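Local coordinates for glutathione S-transferase-like protein (Methylobacillus flagellatus, PDB 4GLT) that binds glutathione and is probably a transferase of the glutathione S-transferase family, at residues Lys24-Asn29 and Ile71-Leu76; Ala34-Val39 and Asp84-Val89; Val127-Glu132 and Ala143-Gln148. One frame throughout, in Å; residues are numbered along the deposited sequence.

Interaction 1: Lys24-Asn29 and Ile71-Leu76. With GSH (glutathione), chain E.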
loop_
_atom_site.group_PDB
_atom_site.type_symbol
_atom_site.label_atom_id
_atom_site.label_comp_id
_atom_site.label_asym_id
_atom_site.label_seq_id
_atom_site.Cartn_x
_atom_site.Cartn_y
_atom_site.Cartn_z
ATOM N N LYS A 24 4.670 3.812 20.354
ATOM C CA LYS A 24 4.635 2.356 20.370
ATOM C C LYS A 24 4.429 1.803 18.966
ATOM O O LYS A 24 3.582 2.288 18.224
ATOM C CB LYS A 24 3.529 1.855 21.305
ATOM C CG LYS A 24 3.726 2.252 22.752
ATOM C CD LYS A 24 2.722 1.542 23.649
ATOM C CE LYS A 24 3.144 1.591 25.106
ATOM N NZ LYS A 24 2.148 0.921 25.992
ATOM N N LEU A 25 5.221 0.796 18.602
ATOM C CA LEU A 25 5.098 0.154 17.297
ATOM C C LEU A 25 4.637 -1.288 17.407
ATOM O O LEU A 25 5.448 -2.179 17.661
ATOM C CB LEU A 25 6.429 0.178 16.542
ATOM C CG LEU A 25 6.328 -0.737 15.317
ATOM C CD1 LEU A 25 5.422 -0.122 14.256
ATOM C CD2 LEU A 25 7.695 -1.073 14.743
ATOM N N LEU A 26 3.352 -1.522 17.188
ATOM C CA LEU A 26 2.831 -2.873 17.195
ATOM C C LEU A 26 3.446 -3.637 16.047
ATOM O O LEU A 26 3.469 -3.163 14.925
ATOM C CB LEU A 26 1.325 -2.869 17.019
ATOM C CG LEU A 26 0.491 -2.145 18.060
ATOM C CD1 LEU A 26 -0.946 -2.587 17.943
ATOM C CD2 LEU A 26 1.011 -2.435 19.429
ATOM N N TYR A 27 3.907 -4.841 16.323
ATOM C CA TYR A 27 4.562 -5.659 15.313
ATOM C C TYR A 27 4.554 -7.138 15.697
ATOM O O TYR A 27 4.382 -7.482 16.866
ATOM C CB TYR A 27 6.004 -5.196 15.137
ATOM C CG TYR A 27 6.937 -5.811 16.152
ATOM C CD1 TYR A 27 7.815 -6.824 15.790
ATOM C CD2 TYR A 27 6.924 -5.395 17.481
ATOM C CE1 TYR A 27 8.666 -7.397 16.714
ATOM C CE2 TYR A 27 7.775 -5.954 18.409
ATOM C CZ TYR A 27 8.641 -6.958 18.022
ATOM O OH TYR A 27 9.493 -7.525 18.938
ATOM N N SER A 28 4.751 -8.001 14.699
ATOM C CA SER A 28 4.914 -9.440 14.912
ATOM C C SER A 28 6.332 -9.810 14.511
ATOM O O SER A 28 7.047 -8.984 13.955
ATOM C CB SER A 28 3.928 -10.233 14.057
ATOM O OG SER A 28 4.254 -10.105 12.681
ATOM N N ASN A 29 6.732 -11.051 14.777
ATOM C CA ASN A 29 8.101 -11.490 14.477
ATOM C C ASN A 29 8.381 -11.822 13.011
ATOM O O ASN A 29 9.536 -11.906 12.603
ATOM C CB ASN A 29 8.490 -12.681 15.349
ATOM C CG ASN A 29 9.248 -12.272 16.603
ATOM O OD1 ASN A 29 9.040 -12.837 17.672
ATOM N ND2 ASN A 29 10.137 -11.293 16.475
ATOM N N ILE A 71 -0.860 -5.218 11.216
ATOM C CA ILE A 71 0.399 -4.728 11.742
ATOM C C ILE A 71 1.273 -4.373 10.537
ATOM O O ILE A 71 1.087 -4.939 9.472
ATOM C CB ILE A 71 1.048 -5.819 12.615
ATOM C CG1 ILE A 71 0.577 -5.666 14.063
ATOM C CG2 ILE A 71 2.566 -5.767 12.529
ATOM C CD1 ILE A 71 -0.924 -5.513 14.205
ATOM N N PRO A 72 2.205 -3.410 10.682
ATOM C CA PRO A 72 2.492 -2.624 11.874
ATOM C C PRO A 72 1.502 -1.473 12.058
ATOM O O PRO A 72 0.953 -0.974 11.083
ATOM C CB PRO A 72 3.878 -2.048 11.575
ATOM C CG PRO A 72 3.898 -1.885 10.095
ATOM C CD PRO A 72 2.956 -2.914 9.512
ATOM N N VAL A 73 1.363 -1.031 13.300
ATOM C CA VAL A 73 0.683 0.193 13.644
ATOM C C VAL A 73 1.600 1.002 14.532
ATOM O O VAL A 73 2.126 0.471 15.487
ATOM C CB VAL A 73 -0.566 -0.065 14.448
ATOM C CG1 VAL A 73 -1.373 1.183 14.544
ATOM C CG2 VAL A 73 -1.359 -1.156 13.845
ATOM N N LEU A 74 1.789 2.282 14.233
ATOM C CA LEU A 74 2.492 3.169 15.157
ATOM C C LEU A 74 1.481 3.963 15.973
ATOM O O LEU A 74 0.749 4.796 15.431
ATOM C CB LEU A 74 3.444 4.119 14.417
ATOM C CG LEU A 74 4.463 4.889 15.274
ATOM C CD1 LEU A 74 5.750 4.096 15.474
ATOM C CD2 LEU A 74 4.782 6.232 14.651
ATOM N N ILE A 75 1.425 3.673 17.271
ATOM C CA ILE A 75 0.601 4.428 18.212
ATOM C C ILE A 75 1.424 5.522 18.882
ATOM O O ILE A 75 2.322 5.222 19.665
ATOM C CB ILE A 75 0.046 3.515 19.312
ATOM C CG1 ILE A 75 -0.685 2.330 18.685
ATOM C CG2 ILE A 75 -0.848 4.307 20.260
ATOM C CD1 ILE A 75 -0.885 1.164 19.624
ATOM N N LEU A 76 1.113 6.780 18.569
ATOM C CA LEU A 76 1.813 7.945 19.122
ATOM C C LEU A 76 1.282 8.320 20.512
ATOM O O LEU A 76 0.193 7.901 20.893
ATOM C CB LEU A 76 1.682 9.136 18.164
ATOM C CG LEU A 76 2.124 8.898 16.709
ATOM C CD1 LEU A 76 1.707 10.058 15.824
ATOM C CD2 LEU A 76 3.627 8.681 16.594
HETATM N N1 GSH E . -0.049 -2.759 3.698
HETATM C CA1 GSH E . 0.294 -3.092 5.099
HETATM C C1 GSH E . 1.633 -2.457 5.317
HETATM O O11 GSH E . 2.003 -2.156 6.465
HETATM O O12 GSH E . 2.332 -2.228 4.308
HETATM C CB1 GSH E . 0.290 -4.620 5.288
HETATM C CG1 GSH E . 0.566 -5.050 6.735
HETATM C CD1 GSH E . 0.575 -6.572 6.864
HETATM O OE1 GSH E . 0.242 -7.275 5.921
HETATM N N2 GSH E . 0.960 -7.071 8.045
HETATM C CA2 GSH E . 0.927 -8.480 8.452
HETATM C C2 GSH E . 1.952 -9.346 7.761
HETATM O O2 GSH E . 3.061 -8.909 7.490
HETATM C CB2 GSH E . -0.477 -9.049 8.297
HETATM S SG2 GSH E . -1.624 -8.304 9.477
HETATM N N3 GSH E . 1.596 -10.597 7.486
HETATM C CA3 GSH E . 2.455 -11.510 6.748
HETATM C C3 GSH E . 3.363 -12.334 7.639
HETATM O O31 GSH E . 3.808 -13.417 7.197
HETATM O O32 GSH E . 3.648 -11.902 8.780
#
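I71 starts the contact before the regular strand pairing sets in: its CG2 methyl sits against the backbone of Y27, 3.4 Å from Y27 CA, while its CG1 lies near CB of L26. Its carbonyl oxygen turns to the ligand and accepts a hydrogen bond from glutathione N2, although the placement of that oxygen is somewhat uncertain. The peptide bond into P72 is cis. P72 lies alongside L25, both pointing the same way, with P72 CB 3.6 Å from L25 CD1, and V37 of helix 32-44 closes over both. A cis-proline leading into a strand beside the glutathione site is a hallmark of the thioredoxin-like N-terminal domain of glutathione transferases. V73 O then accepts from L26 N at 2.9 Å, whereas the return bond from V73 N to L26 O is weak. L74 is on the face of the sheet that carries L25, and its CD1 lies 4.1 Å from L25 CB. I75 closes a hydrogen-bonded antiparallel pair with K24: K24 N reaches I75 O at 2.8 Å, almost straight (175°), and I75 N reaches K24 O at 2.7 Å. With CG anti to its carbonyl carbon (chi1 -60°), L26 leans back along its strand until I75 CD1 rests 3.9 Å from L26 CG. Shortening L26 to an alanine would probably leave the I75 delta methyl with less support and open a gap beside it.

Interaction 2: Ala34-Val39 and Asp84-Val89; sequences ARKVRV and DSRVIV. With GSH (glutathione), chain E.
S85 OG is gripped from two sides: it accepts a hydrogen bond from K36 NZ at 2.7 Å and donates one to O12 of glutathione at 2.6 Å. K36 runs out extended from its helix and then bends at chi3 (46°), which brings the ammonium group onto the hydroxyl. The same ammonium also makes salt bridges to E116 and D120 of helix 106-133, so a buried lysine is well supplied with negative partners. The backbone N of S85 binds the other oxygen, O11, of the same carboxylate at 2.9 Å, and D84 OD2 accepts from the ligand amine N1 at 3.2 Å. This is the gamma-glutamyl site of the glutathione transferase N-terminal domain: an acid-serine pair at the start of a helix, whose N terminus would be expected to favour the bound carboxylate. Helix 85-93 runs parallel to helix 32-44, the short axes 9.6 Å apart and 4° off parallel. Between them V37 wedges in, its CG1 3.6 Å from I88 CG2, the two side chains crossing at about a right angle, while its CG2 rests 3.8 Å from S85 CB. R86 points away and salt-bridges D84 of the second subunit, whose R86 returns one to D84.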
loop_
_atom_site.group_PDB
_atom_site.type_symbol
_atom_site.label_atom_id
_atom_site.label_comp_id
_atom_site.label_asym_id
_atom_site.label_seq_id
_atom_site.Cartn_x
_atom_site.Cartn_y
_atom_site.Cartn_z
ATOM N N ALA A 34 6.365 -4.813 8.986
ATOM C CA ALA A 34 6.736 -4.365 10.312
ATOM C C ALA A 34 8.244 -4.168 10.353
ATOM O O ALA A 34 8.736 -3.186 10.899
ATOM C CB ALA A 34 6.299 -5.374 11.360
ATOM N N ARG A 35 8.967 -5.104 9.752
ATOM C CA ARG A 35 10.416 -5.065 9.753
ATOM C C ARG A 35 10.935 -3.808 9.055
ATOM O O ARG A 35 11.898 -3.192 9.513
ATOM C CB ARG A 35 10.992 -6.327 9.097
ATOM C CG ARG A 35 12.499 -6.440 9.239
ATOM C CD ARG A 35 13.077 -7.627 8.485
ATOM N NE ARG A 35 14.497 -7.797 8.789
ATOM C CZ ARG A 35 15.277 -8.730 8.253
ATOM N NH1 ARG A 35 14.787 -9.589 7.376
ATOM N NH2 ARG A 35 16.545 -8.803 8.611
ATOM N N LYS A 36 10.309 -3.447 7.940
ATOM C CA LYS A 36 10.679 -2.237 7.210
ATOM C C LYS A 36 10.550 -1.037 8.156
ATOM O O LYS A 36 11.430 -0.167 8.200
ATOM C CB LYS A 36 9.796 -2.072 5.954
ATOM C CG LYS A 36 10.087 -0.830 5.108
ATOM C CD LYS A 36 9.076 -0.650 3.969
ATOM C CE LYS A 36 7.648 -0.858 4.472
ATOM N NZ LYS A 36 6.611 -0.293 3.560
ATOM N N VAL A 37 9.460 -1.005 8.925
ATOM C CA VAL A 37 9.244 0.051 9.919
ATOM C C VAL A 37 10.297 0.010 11.035
ATOM O O VAL A 37 10.876 1.031 11.391
ATOM C CB VAL A 37 7.829 -0.028 10.542
ATOM C CG1 VAL A 37 7.625 1.094 11.539
ATOM C CG2 VAL A 37 6.769 0.052 9.460
ATOM N N ARG A 38 10.547 -1.168 11.598
ATOM C CA ARG A 38 11.534 -1.262 12.669
ATOM C C ARG A 38 12.892 -0.790 12.168
ATOM O O ARG A 38 13.593 -0.055 12.864
ATOM C CB ARG A 38 11.631 -2.682 13.211
ATOM C CG ARG A 38 10.331 -3.193 13.811
ATOM C CD ARG A 38 10.271 -4.708 13.730
ATOM N NE ARG A 38 11.025 -5.362 14.797
ATOM C CZ ARG A 38 11.472 -6.614 14.730
ATOM N NH1 ARG A 38 11.252 -7.338 13.641
ATOM N NH2 ARG A 38 12.143 -7.143 15.744
ATOM N N VAL A 39 13.256 -1.193 10.954
ATOM C CA VAL A 39 14.567 -0.848 10.414
ATOM C C VAL A 39 14.726 0.655 10.210
ATOM O O VAL A 39 15.822 1.209 10.372
ATOM C CB VAL A 39 14.879 -1.594 9.092
ATOM C CG1 VAL A 39 16.045 -0.930 8.359
ATOM C CG2 VAL A 39 15.224 -3.050 9.368
ATOM N N ASP A 84 -0.713 2.515 6.989
ATOM C CA ASP A 84 0.078 1.305 7.004
ATOM C C ASP A 84 1.550 1.644 7.024
ATOM O O ASP A 84 1.933 2.754 7.312
ATOM C CB ASP A 84 -0.236 0.446 5.786
ATOM C CG ASP A 84 0.128 1.118 4.477
ATOM O OD1 ASP A 84 0.412 2.319 4.468
ATOM O OD2 ASP A 84 0.132 0.433 3.445
ATOM N N SER A 85 2.373 0.670 6.699
ATOM C CA SER A 85 3.795 0.839 6.798
ATOM C C SER A 85 4.267 1.996 5.948
ATOM O O SER A 85 5.180 2.688 6.332
ATOM C CB SER A 85 4.512 -0.440 6.395
ATOM O OG SER A 85 4.340 -0.712 5.032
ATOM N N ARG A 86 3.671 2.195 4.785
ATOM C CA ARG A 86 4.084 3.293 3.918
ATOM C C ARG A 86 3.865 4.686 4.507
ATOM O O ARG A 86 4.696 5.557 4.345
ATOM C CB ARG A 86 3.497 3.150 2.519
ATOM C CG ARG A 86 4.036 1.933 1.810
ATOM C CD ARG A 86 4.008 2.065 0.310
ATOM N NE ARG A 86 2.824 1.450 -0.256
ATOM C CZ ARG A 86 2.445 1.583 -1.516
ATOM N NH1 ARG A 86 3.152 2.315 -2.350
ATOM N NH2 ARG A 86 1.342 0.990 -1.931
ATOM N N VAL A 87 2.750 4.883 5.189
ATOM C CA VAL A 87 2.494 6.118 5.909
ATOM C C VAL A 87 3.489 6.290 7.075
ATOM O O VAL A 87 4.124 7.344 7.213
ATOM C CB VAL A 87 1.051 6.145 6.448
ATOM C CG1 VAL A 87 0.736 7.506 7.058
ATOM C CG2 VAL A 87 0.070 5.790 5.336
ATOM N N ILE A 88 3.620 5.243 7.894
ATOM C CA ILE A 88 4.452 5.247 9.101
ATOM C C ILE A 88 5.908 5.634 8.837
ATOM O O ILE A 88 6.510 6.414 9.576
ATOM C CB ILE A 88 4.421 3.860 9.785
ATOM C CG1 ILE A 88 3.008 3.565 10.302
ATOM C CG2 ILE A 88 5.401 3.815 10.950
ATOM C CD1 ILE A 88 2.781 2.117 10.670
ATOM N N VAL A 89 6.462 5.059 7.784
ATOM C CA VAL A 89 7.817 5.345 7.330
ATOM C C VAL A 89 8.038 6.776 6.808
ATOM O O VAL A 89 9.170 7.277 6.811
ATOM C CB VAL A 89 8.216 4.338 6.226
ATOM C CG1 VAL A 89 9.162 4.977 5.223
ATOM C CG2 VAL A 89 8.826 3.087 6.841
HETATM N N1 GSH E . -0.049 -2.759 3.698
HETATM C CA1 GSH E . 0.294 -3.092 5.099
HETATM C C1 GSH E . 1.633 -2.457 5.317
HETATM O O11 GSH E . 2.003 -2.156 6.465
HETATM O O12 GSH E . 2.332 -2.228 4.308
HETATM C CB1 GSH E . 0.290 -4.620 5.288
HETATM C CG1 GSH E . 0.566 -5.050 6.735
HETATM C CD1 GSH E . 0.575 -6.572 6.864
HETATM O OE1 GSH E . 0.242 -7.275 5.921
HETATM N N2 GSH E . 0.960 -7.071 8.045
HETATM C CA2 GSH E . 0.927 -8.480 8.452
HETATM C C2 GSH E . 1.952 -9.346 7.761
HETATM O O2 GSH E . 3.061 -8.909 7.490
HETATM C CB2 GSH E . -0.477 -9.049 8.297
HETATM S SG2 GSH E . -1.624 -8.304 9.477
HETATM N N3 GSH E . 1.596 -10.597 7.486
HETATM C CA3 GSH E . 2.455 -11.510 6.748
HETATM C C3 GSH E . 3.363 -12.334 7.639
HETATM O O31 GSH E . 3.808 -13.417 7.197
HETATM O O32 GSH E . 3.648 -11.902 8.780
#

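Interaction 3: Val127-Glu132 and Ala143-Gln148; sequences VAAVME and AVIEKQ. With GSH (glutathione), chain F.
The carboxylate of E132 presents one face to V144, and the amide of Q148 presents one face to A128. V144 CG1 stands over the E132 group, 3.9 Å from CD, with V144 CB over the same face; the two side chains cross at about a right angle. At the oxygens of E132 the partners are different: OE2 takes a hydrogen bond from the backbone N of D141 and a salt bridge from R135 of the second subunit. With CG anti to the backbone N (chi1 176°), E132 presses CG on I145 CG1 at 3.3 Å, a tight approach, and a bend at chi2 (64°) then swings the carboxylate across V144. One helical turn earlier, the A128 methyl sits squarely above the Q148 amide, 3.8 Å from CD, and also touches Q148 CG. Between these two contacts A129 lets the backbones come close, its CA 4.7 Å from I145 CA. Helices 106-133 and 142-162 thus form an antiparallel pair in the all-helical C-terminal domain, the short axes 8.6 Å apart at 159°. Beyond the interface, K147 NZ makes a weak bond to a carboxylate oxygen, O32, of the glutathione held by the second subunit. No hydrogen bond joins the two segments: polar side chains lend carbon and flat faces to the packing, and the partners at its oxygens are likely to keep E132 ionised.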
loop_
_atom_site.group_PDB
_atom_site.type_symbol
_atom_site.label_atom_id
_atom_site.label_comp_id
_atom_site.label_asym_id
_atom_site.label_seq_id
_atom_site.Cartn_x
_atom_site.Cartn_y
_atom_site.Cartn_z
ATOM N N VAL A 127 3.213 -13.197 0.210
ATOM C CA VAL A 127 2.270 -13.418 1.288
ATOM C C VAL A 127 1.064 -14.150 0.730
ATOM O O VAL A 127 0.507 -15.057 1.369
ATOM C CB VAL A 127 1.825 -12.087 1.931
ATOM C CG1 VAL A 127 0.546 -12.272 2.747
ATOM C CG2 VAL A 127 2.941 -11.531 2.798
ATOM N N ALA A 128 0.672 -13.752 -0.477
ATOM C CA ALA A 128 -0.499 -14.323 -1.124
ATOM C C ALA A 128 -0.268 -15.806 -1.336
ATOM O O ALA A 128 -1.057 -16.650 -0.899
ATOM C CB ALA A 128 -0.759 -13.626 -2.448
ATOM N N ALA A 129 0.834 -16.116 -2.005
ATOM C CA ALA A 129 1.226 -17.493 -2.212
ATOM C C ALA A 129 1.208 -18.248 -0.880
ATOM O O ALA A 129 0.469 -19.223 -0.716
ATOM C CB ALA A 129 2.603 -17.549 -2.851
ATOM N N VAL A 130 2.007 -17.774 0.075
ATOM C CA VAL A 130 2.144 -18.434 1.373
ATOM C C VAL A 130 0.802 -18.730 2.034
ATOM O O VAL A 130 0.530 -19.859 2.432
ATOM C CB VAL A 130 2.986 -17.605 2.356
ATOM C CG1 VAL A 130 2.898 -18.211 3.756
ATOM C CG2 VAL A 130 4.428 -17.516 1.883
ATOM N N MET A 131 -0.040 -17.714 2.154
ATOM C CA MET A 131 -1.354 -17.922 2.757
ATOM C C MET A 131 -2.196 -18.880 1.923
ATOM O O MET A 131 -2.995 -19.661 2.466
ATOM C CB MET A 131 -2.083 -16.590 2.970
ATOM C CG MET A 131 -1.340 -15.626 3.893
ATOM S SD MET A 131 -0.870 -16.349 5.487
ATOM C CE MET A 131 0.489 -15.265 5.936
ATOM N N GLU A 132 -2.020 -18.831 0.604
ATOM C CA GLU A 132 -2.796 -19.706 -0.275
ATOM C C GLU A 132 -2.548 -21.155 0.110
ATOM O O GLU A 132 -3.456 -21.981 0.092
ATOM C CB GLU A 132 -2.444 -19.474 -1.749
ATOM C CG GLU A 132 -3.141 -20.419 -2.724
ATOM C CD GLU A 132 -4.658 -20.263 -2.748
ATOM O OE1 GLU A 132 -5.195 -19.366 -2.062
ATOM O OE2 GLU A 132 -5.319 -21.041 -3.463
ATOM N N ALA A 143 -3.150 -22.559 -9.085
ATOM C CA ALA A 143 -3.045 -21.519 -10.114
ATOM C C ALA A 143 -2.726 -20.172 -9.489
ATOM O O ALA A 143 -1.914 -19.398 -10.006
ATOM C CB ALA A 143 -4.340 -21.430 -10.906
ATOM N N VAL A 144 -3.389 -19.908 -8.369
ATOM C CA VAL A 144 -3.205 -18.692 -7.605
ATOM C C VAL A 144 -1.761 -18.583 -7.140
ATOM O O VAL A 144 -1.128 -17.538 -7.265
ATOM C CB VAL A 144 -4.136 -18.706 -6.383
ATOM C CG1 VAL A 144 -3.761 -17.610 -5.408
ATOM C CG2 VAL A 144 -5.586 -18.586 -6.827
ATOM N N ILE A 145 -1.241 -19.684 -6.616
ATOM C CA ILE A 145 0.146 -19.740 -6.190
ATOM C C ILE A 145 1.075 -19.451 -7.371
ATOM O O ILE A 145 2.009 -18.654 -7.270
ATOM C CB ILE A 145 0.463 -21.124 -5.597
ATOM C CG1 ILE A 145 -0.421 -21.379 -4.376
ATOM C CG2 ILE A 145 1.937 -21.235 -5.238
ATOM C CD1 ILE A 145 -0.285 -22.770 -3.794
ATOM N N GLU A 146 0.803 -20.103 -8.496
ATOM C CA GLU A 146 1.615 -19.939 -9.694
ATOM C C GLU A 146 1.668 -18.471 -10.127
ATOM O O GLU A 146 2.741 -17.901 -10.332
ATOM C CB GLU A 146 1.038 -20.797 -10.821
ATOM C CG GLU A 146 2.074 -21.360 -11.780
ATOM C CD GLU A 146 3.090 -20.324 -12.219
ATOM O OE1 GLU A 146 3.705 -19.679 -11.339
ATOM O OE2 GLU A 146 3.278 -20.160 -13.445
ATOM N N LYS A 147 0.510 -17.863 -10.256
ATOM C CA LYS A 147 0.413 -16.485 -10.674
ATOM C C LYS A 147 1.191 -15.542 -9.764
ATOM O O LYS A 147 1.914 -14.678 -10.221
ATOM C CB LYS A 147 -1.050 -16.087 -10.690
ATOM C CG LYS A 147 -1.355 -14.824 -11.418
ATOM C CD LYS A 147 -2.777 -14.438 -11.155
ATOM C CE LYS A 147 -3.124 -13.081 -11.699
ATOM N NZ LYS A 147 -4.351 -12.593 -11.015
ATOM N N GLN A 148 1.012 -15.703 -8.467
ATOM C CA GLN A 148 1.676 -14.821 -7.510
ATOM C C GLN A 148 3.190 -15.000 -7.529
ATOM O O GLN A 148 3.945 -14.024 -7.531
ATOM C CB GLN A 148 1.141 -15.077 -6.100
ATOM C CG GLN A 148 -0.352 -14.849 -5.957
ATOM C CD GLN A 148 -0.738 -13.408 -6.232
ATOM O OE1 GLN A 148 -1.890 -13.108 -6.527
ATOM N NE2 GLN A 148 0.229 -12.513 -6.140
HETATM N N1 GSH F . -2.266 -1.734 -4.847
HETATM C CA1 GSH F . -2.086 -1.281 -6.246
HETATM C C1 GSH F . -2.545 0.145 -6.412
HETATM O O11 GSH F . -2.356 0.658 -7.531
HETATM O O12 GSH F . -3.069 0.767 -5.451
HETATM C CB1 GSH F . -2.717 -2.225 -7.283
HETATM C CG1 GSH F . -4.210 -2.503 -7.117
HETATM C CD1 GSH F . -4.636 -3.743 -7.886
HETATM O OE1 GSH F . -4.324 -4.853 -7.485
HETATM N N2 GSH F . -5.367 -3.585 -8.997
HETATM C CA2 GSH F . -5.987 -4.723 -9.668
HETATM C C2 GSH F . -5.041 -5.480 -10.563
HETATM O O2 GSH F . -4.446 -4.909 -11.467
HETATM C CB2 GSH F . -7.211 -4.265 -10.458
HETATM S SG2 GSH F . -8.528 -3.671 -9.353
HETATM N N3 GSH F . -4.887 -6.789 -10.309
HETATM C CA3 GSH F . -4.187 -7.660 -11.242
HETATM C C3 GSH F . -3.415 -8.804 -10.601
HETATM O O31 GSH F . -3.214 -8.806 -9.364
HETATM O O32 GSH F . -3.000 -9.725 -11.345
#

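From the N terminus, strand 24-27 leads straight into helix 32-44, and both wait for partners further along. Strand 73-75 returns to close interaction 1, then helix 85-93 closes interaction 2. Their segments alternate, so the two loops cross, with helix 32-44 inside the first loop and strand 73-75 inside the second. The two contacts touch where P72 and I88 meet across them and where L25 packs on R38, joining sheet and helices of the N-terminal domain around one glutathione. Interaction 3 follows in series: a short loop joins two helices of the C-terminal domain, centred about 26 Å from interaction 1; its V127 borders the same glutathione, while K147 reaches the one held by the second subunit.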